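Local coordinates for enoyl-CoA hydratase (PDB 3LKE), which probably hydrates or isomerises enoyl-CoA thioesters, as a member of the crotonase-like enoyl-CoA hydratase/isomerase family, at residues M141-L153 against L227-L241. Residues are numbered along the deposited sequence; the frame is centred on the assembly and turned at random.
Sequences MGISPDLGASYFL and LKQQLEQETEELVAL
Glu-234 and the turn Asp-146 to Ala-149 offer a worked example of how a buried carboxylate can bind a helix start: from helix 223-241, one oxygen of the acid grips the N-cap residue Gly-148, the other Ser-150 in the first turn of helix 149-157. OE1 of Glu-234 accepts the N-H of Gly-148 at 2.8 Å through its syn lone pair, in a nearly straight bond of 160°. Glu-234 OE2 takes two donors, the backbone N of Ser-150 almost along the C-O bond but more bent at the hydrogen (140°), and the hydroxyl OG of Ser-150 at 2.6 Å on the anti lone pair. The chain of Glu-234 runs extended beyond CG (chi2 -179°), which carries the carboxylate up to the turn. Gln-230 NE2 then donates to Ser-150 OG, 2.9 Å away and in the amide plane, fixing the hydroxyl as donor to the acid. A water joins Leu-147 N to Glu-234 OE1. Packing is close beside this network: Leu-227 lays CB over the centre of the Tyr-151 ring, 4.2 Å from its centroid, while its CD2 meets Phe-152 CZ. Toward residues 142-145, Leu-238 CD1 touches Ile-143 CB at 3.7 Å, and a second water bridges Ser-144 OG, Pro-145 O and Glu-234 O. The solvent side is the far face of helix 223-241, with exposed Lys-228 and Glu-232; partly exposed Glu-237 turns its acid away to Lys-217 of the second subunit. With an alanine at Glu-234, the amides of Gly-148 and Ser-150 would probably lose their acceptor, leaving the Ser-150 hydroxyl with the Gln-230 amide to orient it. Because the carboxylate sits at the N-terminus of helix 149-157, the helix dipole and donated hydrogens probably stabilise its negative charge, consistent with an ionised acid in a buried interface.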
loop_
_atom_site.group_PDB
_atom_site.type_symbol
_atom_site.label_atom_id
_atom_site.label_comp_id
_atom_site.label_asym_id
_atom_site.label_seq_id
_atom_site.Cartn_x
_atom_site.Cartn_y
_atom_site.Cartn_z
ATOM N N MET A 141 15.595 -20.128 11.258
ATOM C CA MET A 141 15.893 -19.966 12.688
ATOM C C MET A 141 14.710 -20.433 13.557
ATOM O O MET A 141 14.869 -20.760 14.732
ATOM C CB MET A 141 16.264 -18.505 13.024
ATOM C CG MET A 141 17.457 -17.913 12.239
ATOM S SD MET A 141 17.638 -16.099 12.406
ATOM C CE MET A 141 18.036 -16.010 14.133
ATOM N N GLY A 142 13.517 -20.472 12.974
ATOM C CA GLY A 142 12.337 -20.846 13.729
ATOM C C GLY A 142 11.843 -19.725 14.629
ATOM O O GLY A 142 11.181 -19.971 15.638
ATOM N N ILE A 143 12.154 -18.481 14.265
ATOM C CA ILE A 143 11.631 -17.347 15.014
ATOM C C ILE A 143 10.754 -16.428 14.165
ATOM O O ILE A 143 10.700 -16.559 12.941
ATOM C CB ILE A 143 12.744 -16.536 15.659
ATOM C CG1 ILE A 143 13.667 -15.966 14.586
ATOM C CG2 ILE A 143 13.523 -17.413 16.646
ATOM C CD1 ILE A 143 14.585 -14.884 15.117
ATOM N N SER A 144 10.050 -15.516 14.834
ATOM C CA SER A 144 9.200 -14.539 14.148
ATOM C C SER A 144 9.997 -13.265 13.890
ATOM O O SER A 144 11.029 -13.038 14.515
ATOM C CB SER A 144 7.968 -14.224 14.987
ATOM O OG SER A 144 8.326 -14.063 16.356
ATOM N N PRO A 145 9.526 -12.428 12.957
ATOM C CA PRO A 145 10.294 -11.215 12.656
ATOM C C PRO A 145 10.178 -10.223 13.795
ATOM O O PRO A 145 9.108 -10.090 14.393
ATOM C CB PRO A 145 9.596 -10.645 11.418
ATOM C CG PRO A 145 8.685 -11.743 10.925
ATOM C CD PRO A 145 8.332 -12.564 12.109
ATOM N N ASP A 146 11.274 -9.536 14.090
ATOM C CA ASP A 146 11.279 -8.545 15.145
ATOM C C ASP A 146 11.956 -7.252 14.691
ATOM O O ASP A 146 12.241 -7.077 13.496
ATOM C CB ASP A 146 11.975 -9.112 16.383
ATOM C CG ASP A 146 13.458 -9.340 16.153
ATOM O OD1 ASP A 146 13.903 -9.251 14.983
ATOM O OD2 ASP A 146 14.178 -9.603 17.136
ATOM N N LEU A 147 12.187 -6.351 15.648
ATOM C CA LEU A 147 12.753 -5.021 15.387
ATOM C C LEU A 147 12.009 -4.262 14.291
ATOM O O LEU A 147 12.605 -3.508 13.514
ATOM C CB LEU A 147 14.241 -5.126 15.073
ATOM C CG LEU A 147 14.995 -5.918 16.146
ATOM C CD1 LEU A 147 16.502 -5.790 15.937
ATOM C CD2 LEU A 147 14.618 -5.460 17.548
ATOM N N GLY A 148 10.694 -4.462 14.248
ATOM C CA GLY A 148 9.842 -3.775 13.285
ATOM C C GLY A 148 9.659 -4.463 11.943
ATOM O O GLY A 148 8.867 -4.004 11.111
ATOM N N ALA A 149 10.377 -5.556 11.709
ATOM C CA ALA A 149 10.362 -6.196 10.400
ATOM C C ALA A 149 8.937 -6.621 9.981
ATOM O O ALA A 149 8.578 -6.555 8.791
ATOM C CB ALA A 149 11.303 -7.390 10.384
ATOM N N SER A 150 8.133 -7.046 10.957
ATOM C CA SER A 150 6.755 -7.445 10.654
ATOM C C SER A 150 5.865 -6.262 10.279
ATOM O O SER A 150 4.821 -6.454 9.655
ATOM C CB SER A 150 6.128 -8.252 11.805
ATOM O OG SER A 150 5.729 -7.410 12.877
ATOM N N TYR A 151 6.276 -5.050 10.658
ATOM C CA TYR A 151 5.579 -3.821 10.268
ATOM C C TYR A 151 6.098 -3.313 8.908
ATOM O O TYR A 151 5.336 -3.052 7.974
ATOM C CB TYR A 151 5.784 -2.733 11.340
ATOM C CG TYR A 151 5.137 -1.419 10.982
ATOM C CD1 TYR A 151 3.792 -1.192 11.260
ATOM C CD2 TYR A 151 5.863 -0.410 10.344
ATOM C CE1 TYR A 151 3.192 -0.004 10.926
ATOM C CE2 TYR A 151 5.272 0.782 9.995
ATOM C CZ TYR A 151 3.934 0.978 10.286
ATOM O OH TYR A 151 3.324 2.160 9.936
ATOM N N PHE A 152 7.419 -3.189 8.795
ATOM C CA PHE A 152 7.989 -2.567 7.611
ATOM C C PHE A 152 7.990 -3.422 6.364
ATOM O O PHE A 152 7.648 -2.930 5.296
ATOM C CB PHE A 152 9.405 -2.041 7.884
ATOM C CG PHE A 152 9.429 -0.868 8.808
ATOM C CD1 PHE A 152 9.039 0.379 8.353
ATOM C CD2 PHE A 152 9.844 -1.011 10.133
ATOM C CE1 PHE A 152 9.060 1.474 9.188
ATOM C CE2 PHE A 152 9.859 0.080 10.987
ATOM C CZ PHE A 152 9.462 1.327 10.516
ATOM N N LEU A 153 8.380 -4.685 6.477
ATOM C CA LEU A 153 8.442 -5.517 5.276
ATOM C C LEU A 153 7.148 -5.542 4.436
ATOM O O LEU A 153 7.177 -5.287 3.235
ATOM C CB LEU A 153 8.914 -6.932 5.596
ATOM C CG LEU A 153 10.375 -7.032 6.066
ATOM C CD1 LEU A 153 10.692 -8.445 6.547
ATOM C CD2 LEU A 153 11.362 -6.588 4.979
ATOM N N LEU A 227 3.091 1.398 14.750
ATOM C CA LEU A 227 4.403 0.762 14.839
ATOM C C LEU A 227 4.695 0.412 16.299
ATOM O O LEU A 227 5.165 -0.689 16.624
ATOM C CB LEU A 227 5.490 1.695 14.280
ATOM C CG LEU A 227 6.941 1.246 14.489
ATOM C CD1 LEU A 227 7.148 -0.188 13.961
ATOM C CD2 LEU A 227 7.890 2.230 13.824
ATOM N N LYS A 228 4.414 1.359 17.184
ATOM C CA LYS A 228 4.700 1.141 18.594
ATOM C C LYS A 228 3.973 -0.102 19.078
ATOM O O LYS A 228 4.566 -0.965 19.742
ATOM C CB LYS A 228 4.315 2.354 19.440
ATOM C CG LYS A 228 4.477 2.106 20.944
ATOM C CD LYS A 228 4.326 3.385 21.761
ATOM C CE LYS A 228 2.869 3.784 21.934
ATOM N NZ LYS A 228 2.725 4.912 22.906
ATOM N N GLN A 229 2.693 -0.203 18.736
ATOM C CA GLN A 229 1.914 -1.365 19.133
ATOM C C GLN A 229 2.433 -2.652 18.504
ATOM O O GLN A 229 2.430 -3.704 19.137
ATOM C CB GLN A 229 0.439 -1.173 18.802
ATOM C CG GLN A 229 -0.203 -0.004 19.506
ATOM C CD GLN A 229 -1.665 0.137 19.148
ATOM O OE1 GLN A 229 -2.295 -0.821 18.690
ATOM N NE2 GLN A 229 -2.214 1.331 19.345
ATOM N N GLN A 230 2.881 -2.571 17.258
ATOM C CA GLN A 230 3.366 -3.762 16.582
ATOM C C GLN A 230 4.681 -4.241 17.223
ATOM O O GLN A 230 4.918 -5.439 17.351
ATOM C CB GLN A 230 3.550 -3.500 15.082
ATOM C CG GLN A 230 3.894 -4.752 14.304
ATOM C CD GLN A 230 2.970 -4.994 13.130
ATOM O OE1 GLN A 230 1.912 -4.374 13.015
ATOM N NE2 GLN A 230 3.367 -5.898 12.249
ATOM N N LEU A 231 5.530 -3.301 17.618
ATOM C CA LEU A 231 6.800 -3.650 18.265
ATOM C C LEU A 231 6.517 -4.425 19.556
ATOM O O LEU A 231 7.209 -5.390 19.894
ATOM C CB LEU A 231 7.615 -2.393 18.555
ATOM C CG LEU A 231 8.193 -1.737 17.293
ATOM C CD1 LEU A 231 8.785 -0.353 17.550
ATOM C CD2 LEU A 231 9.249 -2.663 16.701
ATOM N N GLU A 232 5.475 -4.005 20.265
ATOM C CA GLU A 232 5.092 -4.679 21.509
ATOM C C GLU A 232 4.680 -6.119 21.220
ATOM O O GLU A 232 5.108 -7.054 21.898
ATOM C CB GLU A 232 3.966 -3.916 22.208
ATOM C CG GLU A 232 4.386 -2.561 22.756
ATOM C CD GLU A 232 3.204 -1.685 23.153
ATOM O OE1 GLU A 232 3.437 -0.596 23.725
ATOM O OE2 GLU A 232 2.044 -2.077 22.879
ATOM N N GLN A 233 3.863 -6.296 20.187
ATOM C CA GLN A 233 3.435 -7.624 19.781
ATOM C C GLN A 233 4.595 -8.502 19.318
ATOM O O GLN A 233 4.656 -9.681 19.651
ATOM C CB GLN A 233 2.358 -7.522 18.694
ATOM C CG GLN A 233 1.036 -6.995 19.215
ATOM C CD GLN A 233 0.506 -7.839 20.366
ATOM O OE1 GLN A 233 0.532 -9.071 20.311
ATOM N NE2 GLN A 233 0.038 -7.176 21.421
ATOM N N GLU A 234 5.517 -7.934 18.549
ATOM C CA GLU A 234 6.680 -8.695 18.119
ATOM C C GLU A 234 7.430 -9.210 19.346
ATOM O O GLU A 234 7.917 -10.342 19.366
ATOM C CB GLU A 234 7.629 -7.821 17.284
ATOM C CG GLU A 234 7.072 -7.423 15.914
ATOM C CD GLU A 234 8.062 -6.578 15.137
ATOM O OE1 GLU A 234 8.994 -6.044 15.780
ATOM O OE2 GLU A 234 7.906 -6.448 13.900
ATOM N N THR A 235 7.534 -8.350 20.352
ATOM C CA THR A 235 8.225 -8.700 21.593
ATOM C C THR A 235 7.573 -9.930 22.223
ATOM O O THR A 235 8.247 -10.918 22.513
ATOM C CB THR A 235 8.214 -7.521 22.573
ATOM O OG1 THR A 235 8.897 -6.409 21.978
ATOM C CG2 THR A 235 8.904 -7.896 23.897
ATOM N N GLU A 236 6.253 -9.886 22.385
ATOM C CA GLU A 236 5.554 -10.987 23.042
ATOM C C GLU A 236 5.670 -12.282 22.251
ATOM O O GLU A 236 5.842 -13.349 22.840
ATOM C CB GLU A 236 4.089 -10.635 23.311
ATOM C CG GLU A 236 3.920 -9.442 24.232
ATOM C CD GLU A 236 4.578 -9.649 25.596
ATOM O OE1 GLU A 236 4.599 -10.799 26.087
ATOM O OE2 GLU A 236 5.067 -8.662 26.172
ATOM N N GLU A 237 5.577 -12.198 20.919
ATOM C CA GLU A 237 5.651 -13.403 20.095
ATOM C C GLU A 237 7.042 -14.017 20.135
ATOM O O GLU A 237 7.190 -15.233 20.172
ATOM C CB GLU A 237 5.260 -13.128 18.633
ATOM C CG GLU A 237 3.823 -12.648 18.424
ATOM C CD GLU A 237 2.765 -13.678 18.820
ATOM O OE1 GLU A 237 3.049 -14.898 18.811
ATOM O OE2 GLU A 237 1.630 -13.252 19.120
ATOM N N LEU A 238 8.070 -13.177 20.103
ATOM C CA LEU A 238 9.436 -13.689 20.092
ATOM C C LEU A 238 9.784 -14.309 21.445
ATOM O O LEU A 238 10.444 -15.338 21.508
ATOM C CB LEU A 238 10.436 -12.580 19.751
ATOM C CG LEU A 238 11.831 -13.091 19.386
ATOM C CD1 LEU A 238 11.768 -13.977 18.151
ATOM C CD2 LEU A 238 12.810 -11.940 19.174
ATOM N N VAL A 239 9.325 -13.680 22.519
ATOM C CA VAL A 239 9.624 -14.171 23.865
ATOM C C VAL A 239 8.983 -15.534 24.066
ATOM O O VAL A 239 9.573 -16.434 24.676
ATOM C CB VAL A 239 9.121 -13.202 24.950
ATOM C CG1 VAL A 239 9.091 -13.901 26.326
ATOM C CG2 VAL A 239 9.994 -11.957 24.997
ATOM N N ALA A 240 7.770 -15.680 23.543
ATOM C CA ALA A 240 7.039 -16.934 23.642
ATOM C C ALA A 240 7.755 -18.032 22.859
ATOM O O ALA A 240 7.801 -19.175 23.282
ATOM C CB ALA A 240 5.600 -16.755 23.145
ATOM N N LEU A 241 8.322 -17.687 21.706
ATOM C CA LEU A 241 9.010 -18.690 20.905
ATOM C C LEU A 241 10.353 -19.101 21.535
ATOM O O LEU A 241 10.788 -20.246 21.403
ATOM C CB LEU A 241 9.219 -18.183 19.475
ATOM C CG LEU A 241 7.998 -18.231 18.562
ATOM C CD1 LEU A 241 8.208 -17.331 17.338
ATOM C CD2 LEU A 241 7.704 -19.672 18.135
HETATM O O HOH W 1 8.690 -11.430 16.884
HETATM O O HOH W 2 10.763 -6.349 18.088
#